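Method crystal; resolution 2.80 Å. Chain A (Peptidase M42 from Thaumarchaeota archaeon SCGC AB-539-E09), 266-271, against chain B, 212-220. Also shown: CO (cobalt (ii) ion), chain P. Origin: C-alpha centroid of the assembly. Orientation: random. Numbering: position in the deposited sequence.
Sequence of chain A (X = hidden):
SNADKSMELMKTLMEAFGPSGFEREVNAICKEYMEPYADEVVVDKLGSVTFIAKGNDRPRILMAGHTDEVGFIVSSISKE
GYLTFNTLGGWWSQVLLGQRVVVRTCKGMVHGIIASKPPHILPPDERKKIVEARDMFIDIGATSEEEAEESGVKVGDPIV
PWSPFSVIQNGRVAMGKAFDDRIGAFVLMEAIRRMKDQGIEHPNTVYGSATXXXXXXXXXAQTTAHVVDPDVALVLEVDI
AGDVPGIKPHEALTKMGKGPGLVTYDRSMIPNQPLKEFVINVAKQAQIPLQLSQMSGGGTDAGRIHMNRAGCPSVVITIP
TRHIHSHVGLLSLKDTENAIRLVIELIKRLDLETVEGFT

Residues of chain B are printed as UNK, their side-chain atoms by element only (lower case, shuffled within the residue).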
ATOM      1  N   ASP A 266      27.479  18.107 -19.709  1.00 40.77           N
ATOM      2  CA  ASP A 266      26.378  18.473 -18.857  1.00 43.60           C
ATOM      3  C   ASP A 266      25.090  18.523 -19.665  1.00 45.56           C
ATOM      4  O   ASP A 266      25.107  18.443 -20.892  1.00 46.50           O
ATOM      5  CB  ASP A 266      26.681  19.754 -18.036  1.00 44.54           C
ATOM      6  CG  ASP A 266      26.594  21.052 -18.840  1.00 46.22           C
ATOM      7  OD1 ASP A 266      25.475  21.388 -19.264  1.00 47.54           O
ATOM      8  OD2 ASP A 266      27.616  21.785 -18.999  1.00 48.09           O
ATOM      9  N   ARG A 267      23.968  18.594 -18.963  1.00 48.70           N
ATOM     10  CA  ARG A 267      22.645  18.556 -19.582  1.00 51.47           C
ATOM     11  C   ARG A 267      22.435  19.682 -20.607  1.00 48.50           C
ATOM     12  O   ARG A 267      21.707  19.511 -21.570  1.00 48.51           O
ATOM     13  CB  ARG A 267      21.565  18.638 -18.486  1.00 57.55           C
ATOM     14  CG  ARG A 267      20.163  18.834 -19.038  1.00 63.77           C
ATOM     15  CD  ARG A 267      19.649  17.490 -19.483  1.00 69.91           C
ATOM     16  NE  ARG A 267      19.199  16.730 -18.318  1.00 77.29           N
ATOM     17  CZ  ARG A 267      18.821  15.453 -18.348  1.00 80.93           C
ATOM     18  NH1 ARG A 267      18.830  14.768 -19.492  1.00 80.77           N
ATOM     19  NH2 ARG A 267      18.430  14.849 -17.225  1.00 80.04           N
ATOM     20  N   SER A 268      23.066  20.830 -20.391  1.00 46.50           N
ATOM     21  CA  SER A 268      22.915  21.992 -21.276  1.00 44.70           C
ATOM     22  C   SER A 268      23.907  22.050 -22.451  1.00 43.37           C
ATOM     23  O   SER A 268      23.697  22.816 -23.393  1.00 42.29           O
ATOM     24  CB  SER A 268      22.992  23.296 -20.448  1.00 44.11           C
ATOM     25  OG  SER A 268      24.319  23.619 -20.039  1.00 43.06           O
HETATM   26  N   MSE A 269      24.997  21.283 -22.383  1.00 42.47           N
HETATM   27  CA  MSE A 269      26.028  21.333 -23.417  1.00 42.57           C
HETATM   28  C   MSE A 269      27.013  20.182 -23.380  1.00 41.96           C
HETATM   29  O   MSE A 269      27.498  19.798 -22.308  1.00 43.13           O
HETATM   30  CB  MSE A 269      26.829  22.639 -23.267  1.00 42.85           C
HETATM   31  CG  MSE A 269      27.964  22.719 -24.301  1.00 43.87           C
HETATM   32 SE   MSE A 269      29.065  24.336 -24.089  0.78 44.56          SE
HETATM   33  CE  MSE A 269      30.175  23.767 -22.556  1.00 43.16           C
ATOM     34  N   ILE A 270      27.362  19.679 -24.568  1.00 40.91           N
ATOM     35  CA  ILE A 270      28.565  18.851 -24.760  1.00 39.57           C
ATOM     36  C   ILE A 270      29.697  19.731 -25.307  1.00 37.29           C
ATOM     37  O   ILE A 270      29.569  20.288 -26.385  1.00 37.43           O
ATOM     38  CB  ILE A 270      28.305  17.729 -25.767  1.00 40.44           C
ATOM     39  CG1 ILE A 270      27.124  16.875 -25.297  1.00 41.29           C
ATOM     40  CG2 ILE A 270      29.557  16.867 -25.935  1.00 40.44           C
ATOM     41  CD1 ILE A 270      26.236  16.408 -26.426  1.00 42.25           C
ATOM     42  N   PRO A 271      30.804  19.870 -24.561  1.00 35.51           N
ATOM     43  CA  PRO A 271      31.783  20.874 -24.961  1.00 34.43           C
ATOM     44  C   PRO A 271      32.416  20.558 -26.307  1.00 34.96           C
ATOM     45  O   PRO A 271      32.429  19.406 -26.727  1.00 34.74           O
ATOM     46  CB  PRO A 271      32.824  20.813 -23.849  1.00 33.65           C
ATOM     47  CG  PRO A 271      32.669  19.468 -23.243  1.00 33.98           C
ATOM     48  CD  PRO A 271      31.219  19.138 -23.351  1.00 34.88           C
TER
ATOM     49  N   UNK B 212      23.778  18.438 -36.354  1.00 42.77           N
ATOM     50  CA  UNK B 212      24.334  17.757 -35.186  1.00 42.44           C
ATOM     51  C   UNK B 212      23.493  18.025 -33.940  1.00 42.23           C
ATOM     52  O   UNK B 212      22.695  18.962 -33.900  1.00 42.05           O
ATOM     53  c   UNK B 212      25.803  18.165 -34.921  1.00 42.02           C
ATOM     54  c   UNK B 212      25.931  19.663 -34.663  1.00 42.36           C
ATOM     55  c   UNK B 212      26.683  17.731 -36.075  1.00 41.78           C
ATOM     56  N   UNK B 213      23.692  17.180 -32.936  1.00 42.41           N
ATOM     57  CA  UNK B 213      23.113  17.359 -31.612  1.00 43.25           C
ATOM     58  C   UNK B 213      21.582  17.530 -31.553  1.00 42.73           C
ATOM     59  O   UNK B 213      21.084  18.294 -30.731  1.00 42.43           O
ATOM     60  c   UNK B 213      25.939  19.254 -29.725  1.00 48.41           C
ATOM     61  n   UNK B 213      27.118  19.684 -30.129  1.00 49.23           N
ATOM     62  c   UNK B 213      25.272  18.225 -30.619  1.00 46.35           C
ATOM     63  o   UNK B 213      25.419  19.640 -28.676  1.00 50.64           O
ATOM     64  c   UNK B 213      23.817  18.528 -30.911  1.00 45.34           C
ATOM     65  N   UNK B 214      20.838  16.835 -32.415  1.00 42.04           N
ATOM     66  CA  UNK B 214      19.367  16.826 -32.308  1.00 41.05           C
ATOM     67  C   UNK B 214      18.917  16.098 -31.063  1.00 38.66           C
ATOM     68  O   UNK B 214      18.037  16.568 -30.357  1.00 37.86           O
ATOM     69  c   UNK B 214      17.201  16.287 -33.648  1.00 43.11           C
ATOM     70  o   UNK B 214      15.264  15.361 -32.524  1.00 42.24           O
ATOM     71  o   UNK B 214      16.939  14.018 -32.816  1.00 45.90           O
ATOM     72  c   UNK B 214      16.414  15.158 -32.934  1.00 43.30           C
ATOM     73  c   UNK B 214      18.727  16.150 -33.521  1.00 42.03           C
ATOM     74  N   UNK B 215      19.542  14.954 -30.793  1.00 37.14           N
ATOM     75  CA  UNK B 215      19.044  14.053 -29.764  1.00 36.64           C
ATOM     76  C   UNK B 215      19.193  14.633 -28.345  1.00 36.66           C
ATOM     77  O   UNK B 215      18.613  14.085 -27.408  1.00 36.06           O
ATOM     78  c   UNK B 215      19.477  11.917 -31.187  1.00 34.93           C
ATOM     79  c   UNK B 215      19.701  12.651 -29.866  1.00 35.50           C
ATOM     80  o   UNK B 215      17.983  10.222 -32.096  1.00 34.51           O
ATOM     81  o   UNK B 215      17.127  11.737 -30.810  1.00 35.02           O
ATOM     82  c   UNK B 215      18.107  11.242 -31.366  1.00 34.69           C
ATOM     83  N   UNK B 216      19.970  15.709 -28.192  1.00 36.27           N
ATOM     84  CA  UNK B 216      20.187  16.334 -26.887  1.00 36.95           C
ATOM     85  C   UNK B 216      19.566  17.735 -26.759  1.00 38.60           C
ATOM     86  O   UNK B 216      19.831  18.424 -25.782  1.00 40.48           O
ATOM     87  c   UNK B 216      21.696  16.420 -26.492  1.00 36.88           C
ATOM     88  c   UNK B 216      22.306  15.036 -26.338  1.00 36.43           C
ATOM     89  c   UNK B 216      22.507  17.249 -27.476  1.00 37.03           C
ATOM     90  N   UNK B 217      18.736  18.160 -27.711  1.00 39.22           N
ATOM     91  CA  UNK B 217      18.056  19.468 -27.607  1.00 39.40           C
ATOM     92  C   UNK B 217      17.968  20.333 -28.860  1.00 40.08           C
ATOM     93  O   UNK B 217      17.880  21.563 -28.763  1.00 40.75           O
ATOM     94  N   UNK B 218      17.968  19.700 -30.034  1.00 40.70           N
ATOM     95  CA  UNK B 218      17.799  20.402 -31.316  1.00 42.20           C
ATOM     96  C   UNK B 218      18.836  21.519 -31.524  1.00 42.52           C
ATOM     97  O   UNK B 218      18.541  22.573 -32.081  1.00 42.16           O
ATOM     98  c   UNK B 218      15.228  18.699 -31.638  1.00 42.54           C
ATOM     99  c   UNK B 218      16.365  20.943 -31.431  1.00 42.89           C
ATOM    100  c   UNK B 218      13.897  20.731 -30.953  1.00 42.86           C
ATOM    101  c   UNK B 218      15.251  20.032 -30.894  1.00 42.70           C
ATOM    102  N   UNK B 219      20.065  21.254 -31.088  1.00 43.11           N
ATOM    103  CA  UNK B 219      21.073  22.290 -30.965  1.00 43.92           C
ATOM    104  C   UNK B 219      21.653  22.701 -32.308  1.00 44.15           C
ATOM    105  O   UNK B 219      21.713  23.890 -32.615  1.00 46.56           O
ATOM    106  n   UNK B 219      22.049  20.160 -24.155  1.00 47.93           N
ATOM    107  c   UNK B 219      22.686  21.377 -27.563  1.00 45.83           C
ATOM    108  c   UNK B 219      22.162  21.851 -29.988  1.00 44.36           C
ATOM    109  c   UNK B 219      21.609  21.652 -28.588  1.00 44.89           C
ATOM    110  n   UNK B 219      23.867  19.805 -25.486  1.00 50.89           N
ATOM    111  c   UNK B 219      22.672  20.353 -25.305  1.00 48.02           C
ATOM    112  n   UNK B 219      22.100  21.094 -26.254  1.00 46.77           N
ATOM    113  N   UNK B 220      22.032  21.736 -33.124  1.00 43.36           N
ATOM    114  CA  UNK B 220      22.563  22.045 -34.446  1.00 44.99           C
ATOM    115  C   UNK B 220      21.566  22.691 -35.395  1.00 45.72           C
ATOM    116  O   UNK B 220      21.952  23.461 -36.276  1.00 47.20           O
TER
HETATM  117 CO    CO P 401      15.790  10.561 -32.169  1.00 35.55          CO

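Position 212 of chain B carries three side-chain carbons, one bearing the other two, and all are out of reach of the chain A stretch. A fork directly at CB identifies valine, V212(B). Position 213 has three carbons in a row, the third bearing one oxygen and one nitrogen; the CA-to-CB bond points toward chain A and the side chain ends near I270(A). This is the amide of glutamine, Q213(B), whose OE1 lies 4.0 Å from CD1 of I270(A).

Position 214 shows three carbons ending in two oxygens and is out of reach of the chain A stretch. The chain length makes it a glutamate, E214(B). Position 215 has the same composition, but both of its oxygens reach the cobalt ion, at a distance from chain A. It is also a glutamate, E215(B), and chelates the metal through OE1 and OE2, each 2.2 Å from CO. At position 216 the three carbons again fork at CB, and the CA-to-CB bond points toward chain A, marking V216(B); its CG2 packs 4.0 Å from CD1 of I270(A), an apolar contact.

Position 217 has no side-chain atoms and is therefore glycine, G217(B). Its phi/psi of 138/28 would jam a CB against the carbonyl oxygen of V216(B). Four carbons forked at the second define position 218 as leucine, L218(B), at the N-cap position and out of reach of chain A.

Position 219 is the longest side chain: three carbons, a nitrogen, then a carbon bearing two more nitrogens. This planar terminus, lying against the backbone of the chain A turn, belongs to arginine, R219(B). Its NH2 donates a weak hydrogen bond to O of R267(A) at 2.7 Å, while C of S268(A) sits over one guanidinium face, 3.2 Å from NH2. Position 220 lacks side-chain atoms and is G220(B); a CB here would clash with O of V212(B), at 2.2 Å.

The contact is small, burying 231 Å², and rests mainly on R219(B) and I270(A). On chain A, a type I turn from D266(A) to M269(A) is braced by D266(A) OD1, which accepts hydrogen bonds from N and OG of S268(A) at 2.7 and 2.6 Å. The turn offers its backbone to the extended arginine, whose chi2 and chi3 are both t. Beside it, the CD1 end of I270(A) packs on V216(B), an apolar contact, and also comes near OE1 of Q213(B), adding to a polar contact whose one hydrogen bond is weak.

Chain B (212-220) VQEEVGLRG
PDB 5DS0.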